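Side-chain contact in arylamine n-acetyltransferase NAT (Mycobacterium tuberculosis, PDB 4BGF), which probably transfers the acetyl group of acetyl-CoA to the amino nitrogen of arylamine substrates: residues A[75-80]-A[124-129]. Sequence-based numbering, arbitrary orientation.
Sequences GLMGYV and YLVDVG
Met77 of helix 70-83 rests on both Val126 and Val128. CB lies 3.9 Å from Val128 CG2, the shortest approach between the two segments. With chi1 at -180°, CG stands anti to the backbone N and is carried toward strand 124-126, where Val126 CG1 faces it at 4.2 Å. SD bows away, 5.0 Å from Val126 CG1. Bends at chi2 and chi3 then bring CE back over Val128, 4.4 Å from its CG1. The two methyls of that valine thus meet different parts of the folded chain: CG2 sits against CB and CG, while CG1 is the nearer methyl to CE. No hydrogen bond crosses the interface and only 116 Å² is buried, so the evidence is for modest, wholly apolar packing; His32 of helix 22-35 touches both Met77 and Val128.

Between the two valines the chain turns Asp127 away from the helix. Its OD1 accepts Gly129 N at 3.0 Å, an Asx turn with an N-H...O angle of 154°, the donor lying above the carboxylate plane. OD1 also receives Asn74 ND2, while Asn74 OD1 takes Val128 N, tying the turn to the helix; OD2 bonds His110 NE2. Helix 70-83 also carries Cys70, so the packing joins two elements of what is probably the Cys-His-Asp triad (Cys70, His110, Asp127) characteristic of the arylamine N-acetyltransferase fold.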
ATOM      1  N   GLY A  75      -2.267  -6.367  -5.305  1.00 29.16           N
ATOM      2  CA  GLY A  75      -2.456  -7.747  -5.747  1.00 20.01           C
ATOM      3  C   GLY A  75      -3.517  -8.466  -4.925  1.00 22.20           C
ATOM      4  O   GLY A  75      -4.472  -9.001  -5.488  1.00 27.02           O
ATOM      5  N   LEU A  76      -3.383  -8.457  -3.601  1.00 22.34           N
ATOM      6  CA  LEU A  76      -4.313  -9.209  -2.753  1.00 24.80           C
ATOM      7  C   LEU A  76      -5.688  -8.568  -2.722  1.00 22.69           C
ATOM      8  O   LEU A  76      -6.683  -9.252  -2.772  1.00 30.26           O
ATOM      9  CB  LEU A  76      -3.799  -9.379  -1.309  1.00 27.67           C
ATOM     10  CG  LEU A  76      -4.703 -10.195  -0.364  1.00 26.04           C
ATOM     11  CD1 LEU A  76      -4.898 -11.658  -0.831  1.00 20.75           C
ATOM     12  CD2 LEU A  76      -4.144 -10.132   1.056  1.00 25.73           C
ATOM     13  N   MET A  77      -5.747  -7.257  -2.609  1.00 17.76           N
ATOM     14  CA  MET A  77      -7.012  -6.580  -2.697  1.00 17.43           C
ATOM     15  C   MET A  77      -7.726  -6.886  -4.043  1.00 17.87           C
ATOM     16  O   MET A  77      -8.908  -7.232  -4.050  1.00 31.61           O
ATOM     17  CB  MET A  77      -6.784  -5.087  -2.503  1.00 16.86           C
ATOM     18  CG  MET A  77      -8.037  -4.253  -2.562  1.00 17.74           C
ATOM     19  SD  MET A  77      -9.405  -4.789  -1.452  1.00 33.10           S
ATOM     20  CE  MET A  77      -8.859  -4.361   0.222  1.00 27.99           C
ATOM     21  N   GLY A  78      -7.006  -6.778  -5.161  1.00 17.86           N
ATOM     22  CA  GLY A  78      -7.536  -7.100  -6.479  1.00 20.58           C
ATOM     23  C   GLY A  78      -8.171  -8.486  -6.629  1.00 23.44           C
ATOM     24  O   GLY A  78      -9.223  -8.636  -7.222  1.00 22.59           O
ATOM     25  N   TYR A  79      -7.521  -9.507  -6.108  1.00 27.34           N
ATOM     26  CA  TYR A  79      -8.104 -10.834  -6.075  1.00 26.20           C
ATOM     27  C   TYR A  79      -9.322 -10.930  -5.172  1.00 29.21           C
ATOM     28  O   TYR A  79     -10.251 -11.660  -5.485  1.00 33.22           O
ATOM     29  CB  TYR A  79      -7.069 -11.831  -5.593  1.00 23.62           C
ATOM     30  CG  TYR A  79      -5.932 -11.984  -6.549  1.00 21.84           C
ATOM     31  CD1 TYR A  79      -6.151 -12.091  -7.910  1.00 23.60           C
ATOM     32  CD2 TYR A  79      -4.639 -12.006  -6.096  1.00 25.45           C
ATOM     33  CE1 TYR A  79      -5.106 -12.220  -8.783  1.00 22.66           C
ATOM     34  CE2 TYR A  79      -3.584 -12.126  -6.962  1.00 23.21           C
ATOM     35  CZ  TYR A  79      -3.827 -12.230  -8.295  1.00 24.07           C
ATOM     36  OH  TYR A  79      -2.768 -12.366  -9.149  1.00 24.28           O
ATOM     37  N   VAL A  80      -9.308 -10.230  -4.041  1.00 26.86           N
ATOM     38  CA  VAL A  80     -10.469 -10.207  -3.169  1.00 25.29           C
ATOM     39  C   VAL A  80     -11.695  -9.561  -3.832  1.00 23.33           C
ATOM     40  O   VAL A  80     -12.781 -10.113  -3.762  1.00 25.04           O
ATOM     41  CB  VAL A  80     -10.173  -9.537  -1.809  1.00 22.16           C
ATOM     42  CG1 VAL A  80     -11.447  -9.335  -1.021  1.00 23.74           C
ATOM     43  CG2 VAL A  80      -9.237 -10.398  -1.049  1.00 22.07           C
ATOM     44  N   TYR A 124     -14.020   3.325  -9.906  1.00 26.26           N
ATOM     45  CA  TYR A 124     -13.424   3.890  -8.699  1.00 25.53           C
ATOM     46  C   TYR A 124     -11.987   3.476  -8.613  1.00 28.35           C
ATOM     47  O   TYR A 124     -11.656   2.329  -8.867  1.00 27.46           O
ATOM     48  CB  TYR A 124     -14.128   3.408  -7.417  1.00 31.15           C
ATOM     49  CG  TYR A 124     -15.476   4.046  -7.150  1.00 32.22           C
ATOM     50  CD1 TYR A 124     -15.560   5.291  -6.570  1.00 29.05           C
ATOM     51  CD2 TYR A 124     -16.652   3.398  -7.486  1.00 32.70           C
ATOM     52  CE1 TYR A 124     -16.761   5.886  -6.336  1.00 31.26           C
ATOM     53  CE2 TYR A 124     -17.867   3.976  -7.252  1.00 31.70           C
ATOM     54  CZ  TYR A 124     -17.915   5.228  -6.676  1.00 46.91           C
ATOM     55  OH  TYR A 124     -19.120   5.842  -6.428  1.00 48.38           O
ATOM     56  N   LEU A 125     -11.140   4.419  -8.232  1.00 27.44           N
ATOM     57  CA  LEU A 125      -9.782   4.105  -7.887  1.00 26.92           C
ATOM     58  C   LEU A 125      -9.680   3.499  -6.482  1.00 25.52           C
ATOM     59  O   LEU A 125     -10.277   4.001  -5.540  1.00 26.08           O
ATOM     60  CB  LEU A 125      -8.972   5.379  -7.986  1.00 31.64           C
ATOM     61  CG  LEU A 125      -7.454   5.375  -7.775  1.00 30.90           C
ATOM     62  CD1 LEU A 125      -6.937   6.690  -8.290  1.00 29.38           C
ATOM     63  CD2 LEU A 125      -6.978   5.173  -6.324  1.00 29.75           C
ATOM     64  N   VAL A 126      -8.904   2.420  -6.363  1.00 25.42           N
ATOM     65  CA  VAL A 126      -8.619   1.767  -5.094  1.00 18.81           C
ATOM     66  C   VAL A 126      -7.096   1.566  -4.978  1.00 25.97           C
ATOM     67  O   VAL A 126      -6.443   1.091  -5.906  1.00 24.68           O
ATOM     68  CB  VAL A 126      -9.423   0.434  -4.957  1.00 19.07           C
ATOM     69  CG1 VAL A 126      -9.111  -0.293  -3.638  1.00 19.56           C
ATOM     70  CG2 VAL A 126     -10.904   0.698  -5.095  1.00 20.67           C
ATOM     71  N   ASP A 127      -6.520   1.974  -3.850  1.00 26.43           N
ATOM     72  CA  ASP A 127      -5.072   1.843  -3.627  1.00 24.04           C
ATOM     73  C   ASP A 127      -4.736   1.663  -2.144  1.00 28.84           C
ATOM     74  O   ASP A 127      -4.707   2.637  -1.403  1.00 33.78           O
ATOM     75  CB  ASP A 127      -4.317   3.067  -4.177  1.00 25.33           C
ATOM     76  CG  ASP A 127      -2.828   2.845  -4.240  1.00 17.49           C
ATOM     77  OD1 ASP A 127      -2.386   1.774  -3.809  1.00 17.31           O
ATOM     78  OD2 ASP A 127      -2.103   3.729  -4.711  1.00 17.80           O
ATOM     79  N   VAL A 128      -4.475   0.426  -1.725  1.00 29.41           N
ATOM     80  CA  VAL A 128      -4.111   0.121  -0.341  1.00 28.81           C
ATOM     81  C   VAL A 128      -2.614  -0.189  -0.252  1.00 25.84           C
ATOM     82  O   VAL A 128      -2.173  -0.813   0.704  1.00 27.15           O
ATOM     83  CB  VAL A 128      -4.966  -1.061   0.271  1.00 21.62           C
ATOM     84  CG1 VAL A 128      -6.428  -0.698   0.294  1.00 24.47           C
ATOM     85  CG2 VAL A 128      -4.794  -2.393  -0.495  1.00 20.65           C
ATOM     86  N   GLY A 129      -1.842   0.266  -1.239  1.00 19.69           N
ATOM     87  CA  GLY A 129      -0.460  -0.142  -1.363  1.00 17.82           C
ATOM     88  C   GLY A 129       0.547   0.968  -1.498  1.00 19.86           C
ATOM     89  O   GLY A 129       1.702   0.701  -1.779  1.00 21.87           O
TER